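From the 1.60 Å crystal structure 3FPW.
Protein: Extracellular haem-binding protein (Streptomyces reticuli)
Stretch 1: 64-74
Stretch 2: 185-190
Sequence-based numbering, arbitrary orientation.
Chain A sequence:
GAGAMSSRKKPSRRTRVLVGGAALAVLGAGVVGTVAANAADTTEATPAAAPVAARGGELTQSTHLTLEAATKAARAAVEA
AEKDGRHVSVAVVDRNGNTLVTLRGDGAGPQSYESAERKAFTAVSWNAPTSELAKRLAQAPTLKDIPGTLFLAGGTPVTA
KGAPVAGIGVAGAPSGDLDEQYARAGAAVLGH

Stretch 1, residues 64-74: HLTLEAATKAA
Stretch 2, residues 185-190: AGAAVL

How is the backbone of each stretch laid out? His64 and Leu65 end a strand, with phi/psi of -140/154° and -64/140°, and Thr66 (-69/156°) leads into a helix that runs from Leu67 through Ala74 and beyond, with values near -60/-45°. Thr66 caps that helix: its chi1 of 62° (p) brings OG1 to 3.0 Å from Ala69 N, which donates to it. Backbone bonds follow, from Ala70 N to Thr66 O (2.9 Å) and from Ala73 N to Ala69 O (3.0 Å). Thr71, chi1 -60° (m), turns its OG1 back to donate to Leu67 O at 2.8 Å. In the second stretch Ala185 to Ala187 are helical, and a type I turn from Ala187 to Leu190 is closed by Leu190 N to Ala187 O at 3.0 Å; phi/psi from Ala185 to Val189 are -64/-37, -67/-47, -61/-32, -62/-21 and -84/-4°, and Leu190 has phi -93°.

Where do the two backbones come closest? The chains run in roughly opposite directions, with register set by Ala73 and Gly186, whose CA atoms lie 4.3 Å apart. Ala73 O approaches Gly186 CA to 3.2 Å, and Ala73 CA makes a CA-H...O contact with Gly186 O at 3.5 Å. Glycine suits this place because a CB here would point toward the first stretch and sit 2.6 Å from Ala73 O, a clash.

How does Leu190 fill the interface? It has the largest area covered, although its CA-to-CB bond points sideways. With chi1 -59° (m) and chi2 175° (t), the end of the side chain comes nearer to the first stretch. There CD1 packs 4.0 Å from Ala73 CB and 4.2 Å from Leu65 CD1, while CD2 lies 4.0 Å from Ala69 CB and 3.6 Å from Ala69 O. Leu65, whose CA-to-CB bond points toward the second stretch, has chi1 -63° (m) and chi2 -175° (t). Leu65, Ala69, Ala73 and Gly186 are buried; Val189 and Leu190 stay partly exposed, Lys72 exposed.

What do Val189 and Lys72 add to the contact? The CA-to-CB bonds of both point toward the other stretch. Val189, chi1 -56° (m), sets CG2 3.9 Å from Ala73 CA and 3.8 Å from Lys72 CG. Lys72 has chi angles of 173° (t), 169° (t), 75° (p) and 163° (t), so its chain bends at chi3; CE rests 4.0 Å from Leu190 CD2, and NZ, hydrogen-bonded elsewhere in the structure, lies 3.5 Å from Val189 O. No hydrogen bond crosses between the stretches: the 300 Å² they bury rests chiefly on close packing.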

ATOM      1  N   HIS A  64     -11.736  26.268  -9.167  1.00 16.31           N
ATOM      2  CA  HIS A  64     -10.796  25.332  -9.806  1.00 16.40           C
ATOM      3  C   HIS A  64     -10.395  25.782 -11.190  1.00 15.85           C
ATOM      4  O   HIS A  64     -11.162  26.483 -11.863  1.00 16.72           O
ATOM      5  CB  HIS A  64     -11.525  24.011  -9.982  1.00 16.62           C
ATOM      6  CG  HIS A  64     -12.100  23.517  -8.705  1.00 17.21           C
ATOM      7  ND1 HIS A  64     -11.382  22.721  -7.842  1.00 17.79           N
ATOM      8  CD2 HIS A  64     -13.282  23.777  -8.095  1.00 19.33           C
ATOM      9  CE1 HIS A  64     -12.116  22.479  -6.768  1.00 20.46           C
ATOM     10  NE2 HIS A  64     -13.270  23.113  -6.898  1.00 21.22           N
ATOM     11  N   LEU A  65      -9.218  25.348 -11.629  1.00 15.52           N
ATOM     12  CA  LEU A  65      -8.908  25.358 -13.054  1.00 15.82           C
ATOM     13  C   LEU A  65      -9.862  24.397 -13.746  1.00 16.02           C
ATOM     14  O   LEU A  65     -10.179  23.307 -13.225  1.00 16.74           O
ATOM     15  CB  LEU A  65      -7.469  24.896 -13.318  1.00 16.13           C
ATOM     16  CG  LEU A  65      -6.305  25.702 -12.777  1.00 16.60           C
ATOM     17  CD1 LEU A  65      -5.001  25.097 -13.274  1.00 16.33           C
ATOM     18  CD2 LEU A  65      -6.435  27.141 -13.223  1.00 17.19           C
ATOM     19  N   THR A  66     -10.331  24.792 -14.929  1.00 16.14           N
ATOM     20  CA  THR A  66     -11.022  23.867 -15.791  1.00 16.49           C
ATOM     21  C   THR A  66     -10.025  22.846 -16.315  1.00 15.73           C
ATOM     22  O   THR A  66      -8.810  23.105 -16.354  1.00 14.85           O
ATOM     23  CB  THR A  66     -11.636  24.610 -16.992  1.00 16.13           C
ATOM     24  OG1 THR A  66     -10.596  25.212 -17.773  1.00 16.68           O
ATOM     25  CG2 THR A  66     -12.641  25.692 -16.513  1.00 17.54           C
ATOM     26  N   LEU A  67     -10.514  21.671 -16.701  1.00 16.14           N
ATOM     27  CA  LEU A  67      -9.637  20.724 -17.396  1.00 16.27           C
ATOM     28  C   LEU A  67      -8.933  21.382 -18.581  1.00 16.44           C
ATOM     29  O   LEU A  67      -7.731  21.170 -18.785  1.00 16.35           O
ATOM     30  CB  LEU A  67     -10.390  19.484 -17.854  1.00 15.48           C
ATOM     31  CG  LEU A  67      -9.482  18.484 -18.599  1.00 14.76           C
ATOM     32  CD1 LEU A  67      -8.275  18.013 -17.748  1.00 13.58           C
ATOM     33  CD2 LEU A  67     -10.292  17.296 -19.062  1.00 15.84           C
ATOM     34  N   GLU A  68      -9.666  22.178 -19.356  1.00 16.81           N
ATOM     35  CA  GLU A  68      -9.064  22.877 -20.496  1.00 17.04           C
ATOM     36  C   GLU A  68      -7.835  23.709 -20.068  1.00 16.43           C
ATOM     37  O   GLU A  68      -6.771  23.649 -20.717  1.00 15.31           O
ATOM     38  CB  GLU A  68     -10.117  23.758 -21.197  1.00 18.57           C
ATOM     39  CG  GLU A  68      -9.558  24.579 -22.356  1.00 22.86           C
ATOM     40  CD  GLU A  68     -10.580  25.533 -22.979  1.00 29.90           C
ATOM     41  OE1 GLU A  68     -10.311  26.013 -24.101  1.00 33.07           O
ATOM     42  OE2 GLU A  68     -11.636  25.825 -22.349  1.00 32.28           O
ATOM     43  N   ALA A  69      -7.978  24.477 -18.984  1.00 15.66           N
ATOM     44  CA  ALA A  69      -6.875  25.336 -18.517  1.00 16.26           C
ATOM     45  C   ALA A  69      -5.732  24.495 -17.964  1.00 16.10           C
ATOM     46  O   ALA A  69      -4.555  24.756 -18.250  1.00 16.04           O
ATOM     47  CB  ALA A  69      -7.370  26.279 -17.434  1.00 17.11           C
ATOM     48  N   ALA A  70      -6.062  23.482 -17.179  1.00 15.54           N
ATOM     49  CA  ALA A  70      -4.993  22.622 -16.630  1.00 15.36           C
ATOM     50  C   ALA A  70      -4.205  21.916 -17.731  1.00 15.87           C
ATOM     51  O   ALA A  70      -2.976  21.754 -17.651  1.00 15.10           O
ATOM     52  CB  ALA A  70      -5.592  21.605 -15.684  1.00 15.79           C
ATOM     53  N   THR A  71      -4.918  21.477 -18.759  1.00 15.73           N
ATOM     54  CA  THR A  71      -4.277  20.837 -19.905  1.00 16.15           C
ATOM     55  C   THR A  71      -3.379  21.803 -20.668  1.00 15.84           C
ATOM     56  O   THR A  71      -2.255  21.457 -21.030  1.00 16.19           O
ATOM     57  CB  THR A  71      -5.331  20.268 -20.864  1.00 15.92           C
ATOM     58  OG1 THR A  71      -6.128  19.306 -20.156  1.00 16.73           O
ATOM     59  CG2 THR A  71      -4.658  19.599 -22.079  1.00 17.27           C
ATOM     60  N   LYS A  72      -3.876  23.018 -20.895  1.00 15.52           N
ATOM     61  CA  LYS A  72      -3.086  24.040 -21.603  1.00 15.89           C
ATOM     62  C   LYS A  72      -1.778  24.289 -20.853  1.00 15.35           C
ATOM     63  O   LYS A  72      -0.709  24.373 -21.483  1.00 15.19           O
ATOM     64  CB  LYS A  72      -3.926  25.325 -21.718  1.00 17.02           C
ATOM     65  CG  LYS A  72      -3.215  26.552 -22.276  1.00 20.87           C
ATOM     66  CD  LYS A  72      -4.203  27.684 -22.592  1.00 25.27           C
ATOM     67  CE  LYS A  72      -4.703  28.387 -21.327  1.00 27.92           C
ATOM     68  NZ  LYS A  72      -5.331  29.735 -21.617  1.00 29.76           N
ATOM     69  N   ALA A  73      -1.860  24.410 -19.527  1.00 15.40           N
ATOM     70  CA  ALA A  73      -0.683  24.689 -18.713  1.00 14.95           C
ATOM     71  C   ALA A  73       0.301  23.504 -18.750  1.00 14.62           C
ATOM     72  O   ALA A  73       1.519  23.672 -18.903  1.00 14.87           O
ATOM     73  CB  ALA A  73      -1.097  25.004 -17.258  1.00 15.03           C
ATOM     74  N   ALA A  74      -0.221  22.298 -18.597  1.00 14.62           N
ATOM     75  CA  ALA A  74       0.636  21.124 -18.611  1.00 14.31           C
ATOM     76  C   ALA A  74       1.364  21.033 -19.937  1.00 14.49           C
ATOM     77  O   ALA A  74       2.568  20.802 -19.979  1.00 14.04           O
ATOM     78  CB  ALA A  74      -0.190  19.872 -18.366  1.00 14.89           C
ATOM     79  N   ALA A 185       6.812  28.089 -16.831  1.00 18.63           N
ATOM     80  CA  ALA A 185       6.420  28.288 -18.226  1.00 19.46           C
ATOM     81  C   ALA A 185       5.011  27.771 -18.489  1.00 19.78           C
ATOM     82  O   ALA A 185       4.254  28.356 -19.265  1.00 20.10           O
ATOM     83  CB  ALA A 185       7.417  27.601 -19.161  1.00 19.93           C
ATOM     84  N   GLY A 186       4.658  26.663 -17.837  1.00 19.15           N
ATOM     85  CA  GLY A 186       3.292  26.157 -17.913  1.00 19.31           C
ATOM     86  C   GLY A 186       2.293  27.088 -17.240  1.00 19.07           C
ATOM     87  O   GLY A 186       1.257  27.416 -17.809  1.00 19.28           O
ATOM     88  N   ALA A 187       2.599  27.547 -16.032  1.00 18.94           N
ATOM     89  CA  ALA A 187       1.707  28.483 -15.357  1.00 20.06           C
ATOM     90  C   ALA A 187       1.522  29.782 -16.132  1.00 20.24           C
ATOM     91  O   ALA A 187       0.449  30.390 -16.092  1.00 20.23           O
ATOM     92  CB  ALA A 187       2.219  28.798 -13.973  1.00 20.91           C
ATOM     93  N   ALA A 188       2.573  30.188 -16.843  1.00 19.79           N
ATOM     94  CA  ALA A 188       2.606  31.492 -17.519  1.00 20.58           C
ATOM     95  C   ALA A 188       1.539  31.656 -18.590  1.00 21.22           C
ATOM     96  O   ALA A 188       1.219  32.794 -18.976  1.00 22.13           O
ATOM     97  CB  ALA A 188       3.990  31.732 -18.129  1.00 21.19           C
ATOM     98  N   VAL A 189       1.009  30.547 -19.093  1.00 20.76           N
ATOM     99  CA  VAL A 189       0.014  30.633 -20.145  1.00 21.21           C
ATOM    100  C   VAL A 189      -1.373  30.848 -19.608  1.00 21.89           C
ATOM    101  O   VAL A 189      -2.307  31.055 -20.395  1.00 22.41           O
ATOM    102  CB  VAL A 189       0.017  29.423 -21.068  1.00 20.92           C
ATOM    103  CG1 VAL A 189       1.408  29.223 -21.655  1.00 21.76           C
ATOM    104  CG2 VAL A 189      -0.461  28.199 -20.307  1.00 21.24           C
ATOM    105  N   LEU A 190      -1.503  30.838 -18.287  1.00 21.99           N
ATOM    106  CA  LEU A 190      -2.793  31.069 -17.646  1.00 23.06           C
ATOM    107  C   LEU A 190      -2.958  32.546 -17.296  1.00 23.78           C
ATOM    108  O   LEU A 190      -1.983  33.301 -17.258  1.00 24.02           O
ATOM    109  CB  LEU A 190      -2.908  30.230 -16.374  1.00 22.53           C
ATOM    110  CG  LEU A 190      -2.773  28.720 -16.582  1.00 22.33           C
ATOM    111  CD1 LEU A 190      -2.788  28.033 -15.223  1.00 22.68           C
ATOM    112  CD2 LEU A 190      -3.910  28.216 -17.432  1.00 23.28           C
TER